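Local atomic coordinates of transcriptional regulator Tm0710 (Thermotoga maritima, PDB entry 2A61), a protein that probably binds DNA as a dimeric MarR-family transcriptional regulator and so controls the expression of its target genes. Residues Asp37-Ile42 with Glu98-Lys103. Residues are numbered along the deposited sequence; the frame is centred on the assembly and turned at random.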
ATOM      1  N   ASP A  37       5.634  -2.686   7.096  1.00 15.60           N
ATOM      2  CA  ASP A  37       4.695  -1.571   7.270  1.00 17.28           C
ATOM      3  C   ASP A  37       4.968  -0.775   8.576  1.00 17.12           C
ATOM      4  O   ASP A  37       4.858   0.459   8.583  1.00 16.26           O
ATOM      5  CB  ASP A  37       3.260  -2.073   7.279  1.00 16.51           C
ATOM      6  CG  ASP A  37       2.745  -2.481   5.896  1.00 23.01           C
ATOM      7  OD1 ASP A  37       3.195  -1.948   4.840  1.00 22.82           O
ATOM      8  OD2 ASP A  37       1.873  -3.384   5.894  1.00 26.01           O
ATOM      9  N   ILE A  38       5.292  -1.482   9.665  1.00 15.89           N
ATOM     10  CA  ILE A  38       5.761  -0.821  10.899  1.00 15.64           C
ATOM     11  C   ILE A  38       7.064  -0.058  10.657  1.00 15.96           C
ATOM     12  O   ILE A  38       7.193   1.106  11.059  1.00 14.36           O
ATOM     13  CB  ILE A  38       5.999  -1.825  12.043  1.00 15.86           C
ATOM     14  CG1 ILE A  38       4.659  -2.455  12.477  1.00 14.91           C
ATOM     15  CG2 ILE A  38       6.788  -1.185  13.167  1.00 16.45           C
ATOM     16  CD1 ILE A  38       4.852  -3.645  13.364  1.00 11.62           C
ATOM     17  N   LEU A  39       8.023  -0.703  10.006  1.00 14.91           N
ATOM     18  CA  LEU A  39       9.341  -0.071   9.805  1.00 16.90           C
ATOM     19  C   LEU A  39       9.258   1.134   8.907  1.00 18.10           C
ATOM     20  O   LEU A  39       9.892   2.159   9.198  1.00 17.64           O
ATOM     21  CB  LEU A  39      10.359  -1.023   9.194  1.00 17.64           C
ATOM     22  CG  LEU A  39      10.974  -2.145   9.996  1.00 21.05           C
ATOM     23  CD1 LEU A  39      11.862  -3.004   9.057  1.00 21.39           C
ATOM     24  CD2 LEU A  39      11.803  -1.561  11.133  1.00 23.35           C
ATOM     25  N   GLN A  40       8.500   1.025   7.802  1.00 18.51           N
ATOM     26  CA  GLN A  40       8.383   2.151   6.874  1.00 19.18           C
ATOM     27  C   GLN A  40       7.592   3.335   7.417  1.00 17.29           C
ATOM     28  O   GLN A  40       7.933   4.462   7.120  1.00 17.71           O
ATOM     29  CB  GLN A  40       7.915   1.730   5.462  1.00 17.76           C
ATOM     30  CG  GLN A  40       6.493   1.386   5.325  1.00 21.41           C
ATOM     31  CD  GLN A  40       6.047   1.326   3.846  1.00 22.30           C
ATOM     32  OE1 GLN A  40       5.038   0.707   3.524  1.00 28.47           O
ATOM     33  NE2 GLN A  40       6.800   1.978   2.962  1.00 17.96           N
ATOM     34  N   LYS A  41       6.581   3.065   8.241  1.00 16.88           N
ATOM     35  CA  LYS A  41       5.860   4.111   8.961  1.00 18.24           C
ATOM     36  C   LYS A  41       6.757   4.919   9.895  1.00 17.80           C
ATOM     37  O   LYS A  41       6.700   6.159   9.886  1.00 16.69           O
ATOM     38  CB  LYS A  41       4.702   3.512   9.737  1.00 17.95           C
ATOM     39  CG  LYS A  41       3.868   4.509  10.506  1.00 25.01           C
ATOM     40  CD  LYS A  41       3.340   5.695   9.640  1.00 28.55           C
ATOM     41  CE  LYS A  41       2.440   5.270   8.462  1.00 30.20           C
ATOM     42  NZ  LYS A  41       1.970   6.414   7.546  1.00 32.62           N
ATOM     43  N   ILE A  42       7.599   4.224  10.661  1.00 17.11           N
ATOM     44  CA  ILE A  42       8.500   4.885  11.583  1.00 17.49           C
ATOM     45  C   ILE A  42       9.595   5.577  10.771  1.00 16.79           C
ATOM     46  O   ILE A  42      10.059   6.653  11.146  1.00 17.47           O
ATOM     47  CB  ILE A  42       9.107   3.882  12.636  1.00 17.68           C
ATOM     48  CG1 ILE A  42       7.997   3.300  13.512  1.00 16.91           C
ATOM     49  CG2 ILE A  42      10.194   4.565  13.491  1.00 16.55           C
ATOM     50  CD1 ILE A  42       8.430   2.001  14.362  1.00 17.64           C
ATOM     51  N   GLU A  98      16.842   1.346   8.828  1.00 17.76           N
ATOM     52  CA  GLU A  98      16.856   2.300   7.717  1.00 18.60           C
ATOM     53  C   GLU A  98      17.372   1.667   6.443  1.00 17.78           C
ATOM     54  O   GLU A  98      16.822   1.926   5.377  1.00 17.19           O
ATOM     55  CB  GLU A  98      17.701   3.531   8.041  1.00 18.31           C
ATOM     56  CG  GLU A  98      17.048   4.447   9.058  1.00 20.86           C
ATOM     57  CD  GLU A  98      17.861   5.727   9.294  1.00 25.66           C
ATOM     58  OE1 GLU A  98      19.077   5.627   9.502  1.00 32.58           O
ATOM     59  OE2 GLU A  98      17.254   6.805   9.273  1.00 32.26           O
ATOM     60  N   GLU A  99      18.411   0.844   6.563  1.00 18.19           N
ATOM     61  CA  GLU A  99      19.033   0.207   5.396  1.00 21.03           C
ATOM     62  C   GLU A  99      18.017  -0.648   4.644  1.00 19.26           C
ATOM     63  O   GLU A  99      18.121  -0.805   3.456  1.00 21.71           O
ATOM     64  CB  GLU A  99      20.247  -0.655   5.801  1.00 21.70           C
ATOM     65  CG  GLU A  99      21.467   0.177   6.172  1.00 23.20           C
ATOM     66  CD  GLU A  99      22.512  -0.562   7.012  1.00 26.09           C
ATOM     67  OE1 GLU A  99      22.317  -1.754   7.377  1.00 28.52           O
ATOM     68  OE2 GLU A  99      23.557   0.075   7.299  1.00 32.65           O
ATOM     69  N   VAL A 100      17.084  -1.240   5.364  1.00 18.89           N
ATOM     70  CA  VAL A 100      16.046  -2.074   4.764  1.00 18.46           C
ATOM     71  C   VAL A 100      15.193  -1.148   3.840  1.00 17.31           C
ATOM     72  O   VAL A 100      15.065  -1.430   2.661  1.00 16.42           O
ATOM     73  CB  VAL A 100      15.134  -2.710   5.826  1.00 17.24           C
ATOM     74  CG1 VAL A 100      13.967  -3.476   5.130  1.00 18.42           C
ATOM     75  CG2 VAL A 100      15.913  -3.637   6.787  1.00 18.67           C
ATOM     76  N   ILE A 101      14.655  -0.036   4.379  1.00 17.03           N
ATOM     77  CA  ILE A 101      13.877   0.902   3.564  1.00 18.38           C
ATOM     78  C   ILE A 101      14.693   1.405   2.369  1.00 18.88           C
ATOM     79  O   ILE A 101      14.189   1.450   1.243  1.00 17.62           O
ATOM     80  CB  ILE A 101      13.291   2.088   4.429  1.00 19.51           C
ATOM     81  CG1 ILE A 101      12.044   1.614   5.188  1.00 21.41           C
ATOM     82  CG2 ILE A 101      12.784   3.213   3.551  1.00 19.97           C
ATOM     83  CD1 ILE A 101      12.346   0.858   6.403  1.00 20.19           C
ATOM     84  N   GLU A 102      15.967   1.754   2.618  1.00 19.21           N
ATOM     85  CA  GLU A 102      16.862   2.225   1.548  1.00 20.89           C
ATOM     86  C   GLU A 102      17.061   1.192   0.429  1.00 20.33           C
ATOM     87  O   GLU A 102      17.172   1.554  -0.737  1.00 20.44           O
ATOM     88  CB  GLU A 102      18.227   2.589   2.142  1.00 21.19           C
ATOM     89  CG  GLU A 102      18.161   3.831   3.039  1.00 24.19           C
ATOM     90  CD  GLU A 102      19.458   4.178   3.757  1.00 25.17           C
ATOM     91  OE1 GLU A 102      20.458   3.380   3.753  1.00 30.05           O
ATOM     92  OE2 GLU A 102      19.460   5.268   4.351  1.00 30.03           O
ATOM     93  N   LYS A 103      17.167  -0.086   0.800  1.00 20.53           N
ATOM     94  CA  LYS A 103      17.251  -1.194  -0.189  1.00 20.38           C
ATOM     95  C   LYS A 103      15.958  -1.419  -0.971  1.00 18.44           C
ATOM     96  O   LYS A 103      15.993  -1.741  -2.159  1.00 18.03           O
ATOM     97  CB  LYS A 103      17.735  -2.478   0.484  1.00 21.43           C
ATOM     98  CG  LYS A 103      19.280  -2.490   0.648  1.00 25.70           C
ATOM     99  CD  LYS A 103      19.845  -3.699   1.427  1.00 25.14           C
ATOM    100  CE  LYS A 103      21.340  -3.478   1.746  1.00 28.41           C
ATOM    101  NZ  LYS A 103      21.831  -4.376   2.858  1.00 32.90           N
TER
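I101 reaches from helix 95-119 onto L39 and Q40 of helix 33-45, the two short segments passing nearly at right angles (95°) with their axes 9.8 Å apart. No hydrogen bond links the segments. From CB, which stays behind the contact, the I101 chain divides. Its CG1 branch lies anti to the carbonyl carbon (chi1 -79°) and heads for the other helix. I101 CG1 comes up beside the backbone of Q40, 4.1 Å from Q40 CA, and meets Q40 CB about equally closely. The next bond turns aside (chi2 80°), carrying CD1 toward L39; a straight chain would run into the Q40 backbone. I101 CD1 sits 3.9 Å from L39 CB and about as far from L39 O, a van der Waals approach to the backbone. CG2, the other branch, stands back from both residues; the I101 side chain also touches I93 of strand 88-93. Beside this contact V100 makes a looser one, its CG1 4.5 Å from CD1 of L39, while its side chain also packs on L26, F29, I31 and Y76. In the winged helix-turn-helix fold of MarR proteins, this crossing joins a helix of the DNA-binding domain to the long helix that follows the wing, made by strands 77-82 and 88-93. An alanine in place of I101 would remove CG1, CG2 and CD1, and would probably leave a gap over Q40 CA and L39 CB at the point where the helices come closest. Q40 offers its CA and CB rather than its amide, which points off from I101.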